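Local structure of alanine dehydrogenase (Archaeoglobus fulgidus, 1OMO) at residues 237-243 / 287-293; 21-25 / 114-119; 193-198 / 221-226. The protein catalyses the reversible NAD(+)-dependent oxidative deamination of L-alanine to pyruvate, working as a homodimer. All coordinates share one frame. Residue numbers count along the deposited sequence, not the author numbering.

In the fold
From the N terminus the three contacts follow one another in series, none nested or crossing. Interaction 2 closes first: residues 114-119 of helix 102-120 return to residues 21-25 of helix 17-32 after most of the mixed sheet has been built. Once the Rossmann sheet has started, interaction 3 joins two loops that follow successive strands, 190-193 and 212-215, beside NAD and sodium. Interaction 1 closes last, pairing strand 234-238 with strand 285-289 and the turns beyond them. It meets both others: Phe288 packs on Ala116 of interaction 2, and Ile287 on Leu226 of interaction 3. Interactions 1 and 3 both touch NAD; interactions 2 and 3 do not touch, their centres about 22 Å apart.

Interaction 1: 237-243 / 287-293; sequences VVDDLEQ and IFDSTGL. With NAD (nicotinamide-adenine-dinucleotide), chain D.
This is a parallel strand pairing in the Rossmann-fold sheet, continued by the turns that leave the two strands, of which 290-292 borders the nicotinamide end of NAD. Strands 234-238 and 285-289 are neighbours, with Val237 opposite Phe288 (CA-CA 4.8 Å) and Val238 opposite Asp289 (4.5 Å). Val237 N donates to Ile287 O (2.6 Å), Asp289 N to Val237 O (2.9 Å), and Asp239 N only weakly to Asp289 O (3.0 Å). Beta-branched valines suit these extended, buried positions. Val237 and Phe288 share one sheet face; Val238 and Asp289 lie on the other, where the Asp289 carboxylate accepts from the Glu249 and Ile250 amides.

Beyond the strands Asp239 (chi1 -132°) serves the opposite turn: its OD1 accepts from Thr291 N at 2.5 Å and Thr291 OG1 at 3.2 Å. Asp240 N-caps helix 241-247, its OD2 taking Gln243 N at 2.8 Å. Gln243 NE2 donates to Thr291 OG1 (2.7 Å) and Gly292 O (3.0 Å). Ser290 O lies 3.2 Å from NAD N7N. At phi/psi 91/114 a CB on Gly292 would jam against Thr291 O and also strike NAD O7N; its bare CA approaches O7N to 3.0 Å and its N donates to Asp239 OD1 at 2.7 Å.

Interaction 2: 21-25 / 114-119; sequences MNAVE and GIAAKY
Met21 opens this steep helix-helix crossing, which joins helix 17-32 to helix 102-120; segments 21-25 and 114-119 cross at -70° with axes 10.4 Å apart. Its long, flexible side chain (chi1 m, chi2 t, chi3 p) reaches across that wide gap to bring CE 4.3 Å from Gly114 C; a CB on Gly114 would come tight against this methyl. Met21 CB also lies 4.4 Å from Ile115 CD1. One turn on, Glu25 (chi1 and chi2 t) has its CA 6.6 Å from that of Ile115, whose mm side chain fills the space between the helices. At this more exposed, polar end Glu25 forms a salt bridge with Lys118, whose NZ makes only weak hydrogen bonds to Glu25 OE1 (3.3 Å) and OE2 (3.2 Å), and accepts a very short one, 2.4 Å, from Tyr119 OH to OE2; the position of OE2 is less certain, which affects both its contacts. Around the crossing, Met21 also packs on Ala143 and Val147 of helix 135-147, and Ile115 and Tyr119 on Ile272 of helix 268-273.

Interaction 3: 193-198 / 221-226; sequences TTTPSR and PGKQEL. With NA (sodium ion), chain C; NAD (nicotinamide-adenine-dinucleotide), chain D.
Arg198 and Glu225 give the most surface to this meeting of two loops, with Lys223 next. Glu225 (chi1 m, chi2 t) sends its carboxylate into the turn after strand 190-193. Glu225 OE2 accepts from Thr195 N at 2.6 Å and Thr195 OG1 at 2.8 Å, while OE1 takes a weak hydrogen bond from Thr193 OG1 at 2.9 Å and binds the sodium ion at 2.4 Å. The acid thus gives the sodium ion a negatively charged ligand while its other oxygen is satisfied by the loop; Ala218 and Glu249 also bind the ion.

Arg198 (chi1 m, chi2 t, chi3 p) lies at the exposed end and folds its guanidinium over segment 221-226, NH1 being 2.6 Å from Pro221 O and 3.6 Å from Gly222 CA. Gly222, at phi/psi 83/-17, has no room for a CB, which would clash with Arg198 NH1 and jam against Pro221 O. Between these ends the backbones meet: Arg198 and Lys223 bring their CA atoms to 4.4 Å, and Gln224 N donates to Ser197 O at 3.3 Å.

Lys223, nearly fully extended beyond chi1 m, spans the gap to NAD, where NZ donates to O3D at 3.0 Å; the same ammonium forms a salt bridge with Asp219. With Thr195 CG2 3.5 Å from adenine N3A, these loops form part of the cofactor cleft at the C-terminal ends of the parallel strands of a Rossmann-fold sheet.

Interaction 1: 237-243 / 287-293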
loop_
_atom_site.group_PDB
_atom_site.type_symbol
_atom_site.label_atom_id
_atom_site.label_comp_id
_atom_site.label_asym_id
_atom_site.label_seq_id
_atom_site.Cartn_x
_atom_site.Cartn_y
_atom_site.Cartn_z
ATOM N N VAL A 237 23.579 -14.372 1.108
ATOM C CA VAL A 237 23.390 -12.980 1.450
ATOM C C VAL A 237 22.038 -12.555 0.869
ATOM O O VAL A 237 21.858 -12.497 -0.356
ATOM C CB VAL A 237 24.557 -12.106 0.897
ATOM C CG1 VAL A 237 24.301 -10.585 1.140
ATOM C CG2 VAL A 237 25.838 -12.492 1.642
ATOM N N VAL A 238 21.085 -12.257 1.750
ATOM C CA VAL A 238 19.788 -11.872 1.257
ATOM C C VAL A 238 19.576 -10.362 1.119
ATOM O O VAL A 238 20.374 -9.525 1.518
ATOM C CB VAL A 238 18.618 -12.446 2.117
ATOM C CG1 VAL A 238 18.820 -13.926 2.388
ATOM C CG2 VAL A 238 18.488 -11.668 3.408
ATOM N N ASP A 239 18.440 -10.079 0.511
ATOM C CA ASP A 239 17.883 -8.784 0.222
ATOM C C ASP A 239 17.339 -8.188 1.512
ATOM O O ASP A 239 17.696 -7.109 1.971
ATOM C CB ASP A 239 16.665 -9.004 -0.665
ATOM C CG ASP A 239 16.696 -8.140 -1.797
ATOM O OD1 ASP A 239 15.789 -8.202 -2.626
ATOM O OD2 ASP A 239 17.685 -7.377 -1.847
ATOM N N ASP A 240 16.388 -8.929 2.040
ATOM C CA ASP A 240 15.672 -8.568 3.218
ATOM C C ASP A 240 15.419 -9.909 3.805
ATOM O O ASP A 240 14.889 -10.793 3.138
ATOM C CB ASP A 240 14.362 -7.924 2.809
ATOM C CG ASP A 240 13.470 -7.672 3.976
ATOM O OD1 ASP A 240 13.548 -6.567 4.537
ATOM O OD2 ASP A 240 12.708 -8.588 4.364
ATOM N N LEU A 241 15.814 -10.097 5.041
ATOM C CA LEU A 241 15.626 -11.391 5.643
ATOM C C LEU A 241 14.187 -11.912 5.559
ATOM O O LEU A 241 13.956 -13.029 5.068
ATOM C CB LEU A 241 16.099 -11.372 7.096
ATOM C CG LEU A 241 15.916 -12.719 7.792
ATOM C CD1 LEU A 241 16.592 -13.834 6.994
ATOM C CD2 LEU A 241 16.484 -12.625 9.216
ATOM N N GLU A 242 13.212 -11.124 6.006
ATOM C CA GLU A 242 11.839 -11.614 5.989
ATOM C C GLU A 242 11.232 -11.872 4.606
ATOM O O GLU A 242 10.477 -12.828 4.428
ATOM C CB GLU A 242 10.942 -10.702 6.817
ATOM C CG GLU A 242 9.954 -11.506 7.693
ATOM C CD GLU A 242 10.617 -12.442 8.729
ATOM O OE1 GLU A 242 9.926 -13.378 9.193
ATOM O OE2 GLU A 242 11.806 -12.254 9.088
ATOM N N GLN A 243 11.572 -11.050 3.618
ATOM C CA GLN A 243 11.046 -11.284 2.277
ATOM C C GLN A 243 11.699 -12.523 1.639
ATOM O O GLN A 243 11.076 -13.203 0.812
ATOM C CB GLN A 243 11.277 -10.074 1.376
ATOM C CG GLN A 243 10.681 -8.783 1.912
ATOM C CD GLN A 243 10.720 -7.665 0.894
ATOM O OE1 GLN A 243 10.226 -6.597 1.161
ATOM N NE2 GLN A 243 11.303 -7.914 -0.290
ATOM N N ILE A 287 25.988 -16.524 -2.466
ATOM C CA ILE A 287 24.674 -16.372 -3.037
ATOM C C ILE A 287 24.008 -15.068 -2.612
ATOM O O ILE A 287 23.982 -14.730 -1.448
ATOM C CB ILE A 287 23.679 -17.507 -2.629
ATOM C CG1 ILE A 287 24.050 -18.852 -3.247
ATOM C CG2 ILE A 287 22.263 -17.126 -3.147
ATOM C CD1 ILE A 287 23.183 -20.024 -2.718
ATOM N N PHE A 288 23.483 -14.338 -3.591
ATOM C CA PHE A 288 22.717 -13.149 -3.306
ATOM C C PHE A 288 21.246 -13.533 -3.647
ATOM O O PHE A 288 20.903 -13.758 -4.804
ATOM C CB PHE A 288 23.144 -11.957 -4.174
ATOM C CG PHE A 288 22.184 -10.784 -4.092
ATOM C CD1 PHE A 288 21.612 -10.244 -5.237
ATOM C CD2 PHE A 288 21.870 -10.214 -2.865
ATOM C CE1 PHE A 288 20.743 -9.150 -5.159
ATOM C CE2 PHE A 288 21.013 -9.129 -2.779
ATOM C CZ PHE A 288 20.444 -8.585 -3.926
ATOM N N ASP A 289 20.417 -13.620 -2.612
ATOM C CA ASP A 289 18.996 -13.930 -2.707
ATOM C C ASP A 289 18.225 -12.603 -2.842
ATOM O O ASP A 289 18.007 -11.886 -1.860
ATOM C CB ASP A 289 18.539 -14.651 -1.444
ATOM C CG ASP A 289 17.247 -15.393 -1.647
ATOM O OD1 ASP A 289 16.882 -16.183 -0.766
ATOM O OD2 ASP A 289 16.590 -15.200 -2.694
ATOM N N SER A 290 17.806 -12.303 -4.065
ATOM C CA SER A 290 17.114 -11.075 -4.353
ATOM C C SER A 290 15.587 -11.206 -4.389
ATOM O O SER A 290 15.037 -12.101 -5.028
ATOM C CB SER A 290 17.669 -10.539 -5.672
ATOM O OG SER A 290 16.973 -9.434 -6.169
ATOM N N THR A 291 14.906 -10.325 -3.668
ATOM C CA THR A 291 13.451 -10.347 -3.673
ATOM C C THR A 291 12.816 -9.057 -4.180
ATOM O O THR A 291 11.642 -9.071 -4.539
ATOM C CB THR A 291 12.838 -10.650 -2.263
ATOM O OG1 THR A 291 13.163 -9.600 -1.339
ATOM C CG2 THR A 291 13.370 -11.972 -1.711
ATOM N N GLY A 292 13.566 -7.956 -4.210
ATOM C CA GLY A 292 13.016 -6.661 -4.640
ATOM C C GLY A 292 12.468 -5.892 -3.427
ATOM O O GLY A 292 11.491 -6.318 -2.798
ATOM N N LEU A 293 13.085 -4.761 -3.090
ATOM C CA LEU A 293 12.644 -4.021 -1.906
ATOM C C LEU A 293 12.064 -2.645 -2.224
ATOM O O LEU A 293 12.528 -1.972 -3.146
ATOM C CB LEU A 293 13.821 -3.861 -0.948
ATOM C CG LEU A 293 14.872 -4.981 -0.832
ATOM C CD1 LEU A 293 16.010 -4.489 0.093
ATOM C CD2 LEU A 293 14.268 -6.241 -0.300
HETATM P PA NAD D . 10.455 -13.619 -18.513
HETATM O O1A NAD D . 9.275 -14.511 -18.635
HETATM O O2A NAD D . 10.726 -12.593 -19.622
HETATM O O5B NAD D . 11.926 -14.314 -18.224
HETATM C C5B NAD D . 12.057 -15.692 -17.675
HETATM C C4B NAD D . 12.827 -16.522 -18.735
HETATM O O4B NAD D . 12.957 -17.858 -18.077
HETATM C C3B NAD D . 12.060 -16.874 -20.097
HETATM O O3B NAD D . 12.861 -16.466 -21.276
HETATM C C2B NAD D . 11.787 -18.397 -20.044
HETATM O O2B NAD D . 11.659 -19.108 -21.221
HETATM C C1B NAD D . 12.926 -18.848 -19.078
HETATM N N9A NAD D . 12.620 -20.036 -18.337
HETATM C C8A NAD D . 11.458 -20.482 -17.739
HETATM N N7A NAD D . 11.594 -21.638 -17.125
HETATM C C5A NAD D . 12.852 -22.032 -17.279
HETATM C C6A NAD D . 13.575 -23.214 -16.810
HETATM N N6A NAD D . 12.987 -24.156 -16.119
HETATM N N1A NAD D . 14.911 -23.257 -17.172
HETATM C C2A NAD D . 15.535 -22.300 -17.898
HETATM N N3A NAD D . 14.875 -21.145 -18.376
HETATM C C4A NAD D . 13.538 -21.049 -18.025
HETATM O O3 NAD D . 10.630 -12.771 -17.091
HETATM P PN NAD D . 11.727 -11.616 -16.498
HETATM O O1N NAD D . 12.876 -11.543 -17.469
HETATM O O2N NAD D . 10.951 -10.389 -16.065
HETATM O O5D NAD D . 12.228 -12.485 -15.144
HETATM C C5D NAD D . 10.967 -13.123 -14.454
HETATM C C4D NAD D . 11.294 -13.741 -13.134
HETATM O O4D NAD D . 11.965 -12.657 -12.279
HETATM C C3D NAD D . 10.065 -14.194 -12.284
HETATM O O3D NAD D . 10.404 -15.233 -11.346
HETATM C C2D NAD D . 9.695 -12.869 -11.612
HETATM O O2D NAD D . 8.660 -12.955 -10.688
HETATM C C1D NAD D . 11.131 -12.403 -11.078
HETATM N N1N NAD D . 11.420 -10.948 -10.829
HETATM C C2N NAD D . 12.018 -10.720 -9.514
HETATM C C3N NAD D . 12.490 -9.373 -9.316
HETATM C C7N NAD D . 13.148 -9.124 -7.829
HETATM O O7N NAD D . 13.162 -7.944 -7.375
HETATM N N7N NAD D . 13.666 -10.206 -7.163
HETATM C C4N NAD D . 12.440 -8.311 -10.250
HETATM C C5N NAD D . 11.825 -8.684 -11.514
HETATM C C6N NAD D . 11.335 -9.970 -11.793
#

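Interaction 2: 21-25 / 114-119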
loop_
_atom_site.group_PDB
_atom_site.type_symbol
_atom_site.label_atom_id
_atom_site.label_comp_id
_atom_site.label_asym_id
_atom_site.label_seq_id
_atom_site.Cartn_x
_atom_site.Cartn_y
_atom_site.Cartn_z
ATOM N N MET A 21 22.239 2.112 -10.295
ATOM C CA MET A 21 23.188 1.385 -9.454
ATOM C C MET A 21 23.645 2.171 -8.239
ATOM O O MET A 21 23.775 1.615 -7.141
ATOM C CB MET A 21 24.414 0.922 -10.261
ATOM C CG MET A 21 24.148 -0.373 -11.060
ATOM S SD MET A 21 25.352 -0.853 -12.321
ATOM C CE MET A 21 26.495 -1.689 -11.294
ATOM N N ASN A 22 23.879 3.464 -8.423
ATOM C CA ASN A 22 24.304 4.285 -7.301
ATOM C C ASN A 22 23.204 4.429 -6.270
ATOM O O ASN A 22 23.481 4.388 -5.078
ATOM C CB ASN A 22 24.728 5.670 -7.775
ATOM C CG ASN A 22 26.108 5.666 -8.373
ATOM O OD1 ASN A 22 26.469 6.564 -9.141
ATOM N ND2 ASN A 22 26.900 4.652 -8.022
ATOM N N ALA A 23 21.975 4.601 -6.753
ATOM C CA ALA A 23 20.806 4.769 -5.901
ATOM C C ALA A 23 20.487 3.509 -5.116
ATOM O O ALA A 23 20.206 3.571 -3.924
ATOM C CB ALA A 23 19.588 5.186 -6.747
ATOM N N VAL A 24 20.560 2.363 -5.776
ATOM C CA VAL A 24 20.256 1.110 -5.107
ATOM C C VAL A 24 21.310 0.777 -4.061
ATOM O O VAL A 24 20.995 0.268 -2.984
ATOM C CB VAL A 24 20.101 -0.058 -6.144
ATOM C CG1 VAL A 24 19.951 -1.411 -5.443
ATOM C CG2 VAL A 24 18.879 0.196 -6.990
ATOM N N GLU A 25 22.565 1.095 -4.360
ATOM C CA GLU A 25 23.645 0.844 -3.409
ATOM C C GLU A 25 23.463 1.693 -2.136
ATOM O O GLU A 25 23.558 1.186 -0.998
ATOM C CB GLU A 25 24.995 1.146 -4.056
ATOM C CG GLU A 25 26.199 0.892 -3.122
ATOM C CD GLU A 25 27.506 0.776 -3.891
ATOM O OE1 GLU A 25 27.672 1.488 -4.902
ATOM O OE2 GLU A 25 28.380 -0.007 -3.489
ATOM N N GLY A 114 23.972 -6.329 -10.043
ATOM C CA GLY A 114 25.297 -5.797 -10.296
ATOM C C GLY A 114 26.032 -5.364 -9.028
ATOM O O GLY A 114 27.240 -5.599 -8.908
ATOM N N ILE A 115 25.320 -4.713 -8.102
ATOM C CA ILE A 115 25.915 -4.260 -6.842
ATOM C C ILE A 115 26.247 -5.484 -5.975
ATOM O O ILE A 115 27.337 -5.565 -5.383
ATOM C CB ILE A 115 24.955 -3.287 -6.091
ATOM C CG1 ILE A 115 24.896 -1.953 -6.836
ATOM C CG2 ILE A 115 25.430 -3.009 -4.679
ATOM C CD1 ILE A 115 26.212 -1.248 -6.914
ATOM N N ALA A 116 25.348 -6.468 -5.916
ATOM C CA ALA A 116 25.668 -7.638 -5.101
ATOM C C ALA A 116 26.924 -8.389 -5.635
ATOM O O ALA A 116 27.792 -8.798 -4.853
ATOM C CB ALA A 116 24.466 -8.589 -5.012
ATOM N N ALA A 117 27.037 -8.561 -6.944
ATOM C CA ALA A 117 28.199 -9.256 -7.477
ATOM C C ALA A 117 29.460 -8.415 -7.192
ATOM O O ALA A 117 30.491 -8.961 -6.824
ATOM C CB ALA A 117 28.017 -9.526 -8.975
ATOM N N LYS A 118 29.356 -7.089 -7.305
ATOM C CA LYS A 118 30.499 -6.230 -7.022
ATOM C C LYS A 118 31.078 -6.492 -5.627
ATOM O O LYS A 118 32.295 -6.493 -5.441
ATOM C CB LYS A 118 30.124 -4.751 -7.101
ATOM C CG LYS A 118 31.265 -3.860 -6.548
ATOM C CD LYS A 118 31.144 -2.358 -6.873
ATOM C CE LYS A 118 30.349 -1.621 -5.805
ATOM N NZ LYS A 118 30.296 -0.140 -6.053
ATOM N N TYR A 119 30.198 -6.725 -4.651
ATOM C CA TYR A 119 30.621 -6.951 -3.274
ATOM C C TYR A 119 30.886 -8.394 -2.917
ATOM O O TYR A 119 31.645 -8.678 -2.000
ATOM C CB TYR A 119 29.552 -6.427 -2.306
ATOM C CG TYR A 119 29.575 -4.926 -2.128
ATOM C CD1 TYR A 119 30.399 -4.340 -1.175
ATOM C CD2 TYR A 119 28.809 -4.097 -2.935
ATOM C CE1 TYR A 119 30.461 -2.955 -1.020
ATOM C CE2 TYR A 119 28.866 -2.712 -2.802
ATOM C CZ TYR A 119 29.699 -2.145 -1.836
ATOM O OH TYR A 119 29.788 -0.775 -1.683
#

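Interaction 3: 193-198 / 221-226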
loop_
_atom_site.group_PDB
_atom_site.type_symbol
_atom_site.label_atom_id
_atom_site.label_comp_id
_atom_site.label_asym_id
_atom_site.label_seq_id
_atom_site.Cartn_x
_atom_site.Cartn_y
_atom_site.Cartn_z
ATOM N N THR A 193 20.678 -16.709 -12.024
ATOM C CA THR A 193 19.477 -17.513 -12.289
ATOM C C THR A 193 18.281 -16.567 -12.338
ATOM O O THR A 193 18.008 -15.844 -11.413
ATOM C CB THR A 193 19.276 -18.607 -11.245
ATOM O OG1 THR A 193 18.968 -18.011 -9.997
ATOM C CG2 THR A 193 20.569 -19.476 -11.112
ATOM N N THR A 194 17.536 -16.604 -13.425
ATOM C CA THR A 194 16.476 -15.647 -13.619
ATOM C C THR A 194 15.129 -16.267 -14.030
ATOM O O THR A 194 14.270 -15.607 -14.632
ATOM C CB THR A 194 17.045 -14.656 -14.665
ATOM O OG1 THR A 194 16.771 -13.311 -14.284
ATOM C CG2 THR A 194 16.559 -14.931 -15.985
ATOM N N THR A 195 14.930 -17.538 -13.678
ATOM C CA THR A 195 13.707 -18.236 -14.062
ATOM C C THR A 195 12.616 -18.183 -13.003
ATOM O O THR A 195 12.878 -17.887 -11.847
ATOM C CB THR A 195 13.980 -19.736 -14.362
ATOM O OG1 THR A 195 14.084 -20.459 -13.132
ATOM C CG2 THR A 195 15.298 -19.910 -15.128
ATOM N N PRO A 196 11.367 -18.436 -13.409
ATOM C CA PRO A 196 10.250 -18.427 -12.458
ATOM C C PRO A 196 9.948 -19.869 -12.063
ATOM O O PRO A 196 8.867 -20.179 -11.615
ATOM C CB PRO A 196 9.103 -17.827 -13.263
ATOM C CG PRO A 196 9.380 -18.386 -14.665
ATOM C CD PRO A 196 10.895 -18.236 -14.793
ATOM N N SER A 197 10.907 -20.756 -12.246
ATOM C CA SER A 197 10.678 -22.160 -11.903
ATOM C C SER A 197 10.250 -22.391 -10.457
ATOM O O SER A 197 10.489 -21.554 -9.583
ATOM C CB SER A 197 11.938 -22.966 -12.165
ATOM O OG SER A 197 11.788 -24.274 -11.660
ATOM N N ARG A 198 9.617 -23.533 -10.208
ATOM C CA ARG A 198 9.196 -23.902 -8.860
ATOM C C ARG A 198 9.927 -25.178 -8.405
ATOM O O ARG A 198 9.632 -25.721 -7.359
ATOM C CB ARG A 198 7.668 -24.087 -8.794
ATOM C CG ARG A 198 6.896 -22.865 -9.363
ATOM C CD ARG A 198 5.389 -22.910 -9.073
ATOM N NE ARG A 198 5.114 -22.649 -7.662
ATOM C CZ ARG A 198 4.783 -21.457 -7.180
ATOM N NH1 ARG A 198 4.573 -21.312 -5.883
ATOM N NH2 ARG A 198 4.625 -20.422 -8.004
ATOM N N PRO A 221 6.050 -17.368 -2.659
ATOM C CA PRO A 221 6.046 -18.662 -1.969
ATOM C C PRO A 221 6.147 -19.856 -2.914
ATOM O O PRO A 221 5.456 -19.905 -3.930
ATOM C CB PRO A 221 4.715 -18.639 -1.224
ATOM C CG PRO A 221 4.618 -17.173 -0.826
ATOM C CD PRO A 221 5.064 -16.435 -2.074
ATOM N N GLY A 222 7.009 -20.822 -2.581
ATOM C CA GLY A 222 7.141 -22.002 -3.427
ATOM C C GLY A 222 8.050 -21.855 -4.635
ATOM O O GLY A 222 8.428 -22.864 -5.244
ATOM N N LYS A 223 8.374 -20.623 -5.033
ATOM C CA LYS A 223 9.310 -20.451 -6.143
ATOM C C LYS A 223 10.646 -20.939 -5.581
ATOM O O LYS A 223 10.909 -20.780 -4.377
ATOM C CB LYS A 223 9.431 -18.984 -6.581
ATOM C CG LYS A 223 8.362 -18.509 -7.584
ATOM C CD LYS A 223 8.712 -17.059 -8.040
ATOM C CE LYS A 223 7.733 -16.496 -9.063
ATOM N NZ LYS A 223 8.043 -15.098 -9.473
ATOM N N GLN A 224 11.463 -21.541 -6.449
ATOM C CA GLN A 224 12.764 -22.085 -6.060
ATOM C C GLN A 224 13.595 -22.487 -7.285
ATOM O O GLN A 224 13.127 -23.289 -8.095
ATOM C CB GLN A 224 12.538 -23.313 -5.199
ATOM C CG GLN A 224 13.788 -24.166 -4.955
ATOM C CD GLN A 224 13.427 -25.540 -4.390
ATOM O OE1 GLN A 224 12.727 -26.326 -5.035
ATOM N NE2 GLN A 224 13.881 -25.823 -3.188
ATOM N N GLU A 225 14.814 -21.964 -7.429
ATOM C CA GLU A 225 15.642 -22.318 -8.596
ATOM C C GLU A 225 16.887 -23.157 -8.310
ATOM O O GLU A 225 17.482 -23.746 -9.239
ATOM C CB GLU A 225 16.134 -21.075 -9.330
ATOM C CG GLU A 225 15.087 -20.078 -9.703
ATOM C CD GLU A 225 15.713 -18.878 -10.405
ATOM O OE1 GLU A 225 16.123 -17.916 -9.724
ATOM O OE2 GLU A 225 15.822 -18.909 -11.640
ATOM N N LEU A 226 17.283 -23.215 -7.043
ATOM C CA LEU A 226 18.500 -23.912 -6.686
ATOM C C LEU A 226 18.344 -25.168 -5.890
ATOM O O LEU A 226 17.528 -25.233 -4.976
ATOM C CB LEU A 226 19.419 -22.966 -5.904
ATOM C CG LEU A 226 20.491 -22.157 -6.658
ATOM C CD1 LEU A 226 19.963 -21.605 -7.943
ATOM C CD2 LEU A 226 21.016 -21.056 -5.765
HETATM NA NA NA C . 15.904 -17.573 -7.339
HETATM P PA NAD D . 10.455 -13.619 -18.513
HETATM O O1A NAD D . 9.275 -14.511 -18.635
HETATM O O2A NAD D . 10.726 -12.593 -19.622
HETATM O O5B NAD D . 11.926 -14.314 -18.224
HETATM C C5B NAD D . 12.057 -15.692 -17.675
HETATM C C4B NAD D . 12.827 -16.522 -18.735
HETATM O O4B NAD D . 12.957 -17.858 -18.077
HETATM C C3B NAD D . 12.060 -16.874 -20.097
HETATM O O3B NAD D . 12.861 -16.466 -21.276
HETATM C C2B NAD D . 11.787 -18.397 -20.044
HETATM O O2B NAD D . 11.659 -19.108 -21.221
HETATM C C1B NAD D . 12.926 -18.848 -19.078
HETATM N N9A NAD D . 12.620 -20.036 -18.337
HETATM C C8A NAD D . 11.458 -20.482 -17.739
HETATM N N7A NAD D . 11.594 -21.638 -17.125
HETATM C C5A NAD D . 12.852 -22.032 -17.279
HETATM C C6A NAD D . 13.575 -23.214 -16.810
HETATM N N6A NAD D . 12.987 -24.156 -16.119
HETATM N N1A NAD D . 14.911 -23.257 -17.172
HETATM C C2A NAD D . 15.535 -22.300 -17.898
HETATM N N3A NAD D . 14.875 -21.145 -18.376
HETATM C C4A NAD D . 13.538 -21.049 -18.025
HETATM O O3 NAD D . 10.630 -12.771 -17.091
HETATM P PN NAD D . 11.727 -11.616 -16.498
HETATM O O1N NAD D . 12.876 -11.543 -17.469
HETATM O O2N NAD D . 10.951 -10.389 -16.065
HETATM O O5D NAD D . 12.228 -12.485 -15.144
HETATM C C5D NAD D . 10.967 -13.123 -14.454
HETATM C C4D NAD D . 11.294 -13.741 -13.134
HETATM O O4D NAD D . 11.965 -12.657 -12.279
HETATM C C3D NAD D . 10.065 -14.194 -12.284
HETATM O O3D NAD D . 10.404 -15.233 -11.346
HETATM C C2D NAD D . 9.695 -12.869 -11.612
HETATM O O2D NAD D . 8.660 -12.955 -10.688
HETATM C C1D NAD D . 11.131 -12.403 -11.078
HETATM N N1N NAD D . 11.420 -10.948 -10.829
HETATM C C2N NAD D . 12.018 -10.720 -9.514
HETATM C C3N NAD D . 12.490 -9.373 -9.316
HETATM C C7N NAD D . 13.148 -9.124 -7.829
HETATM O O7N NAD D . 13.162 -7.944 -7.375
HETATM N N7N NAD D . 13.666 -10.206 -7.163
HETATM C C4N NAD D . 12.440 -8.311 -10.250
HETATM C C5N NAD D . 11.825 -8.684 -11.514
HETATM C C6N NAD D . 11.335 -9.970 -11.793
#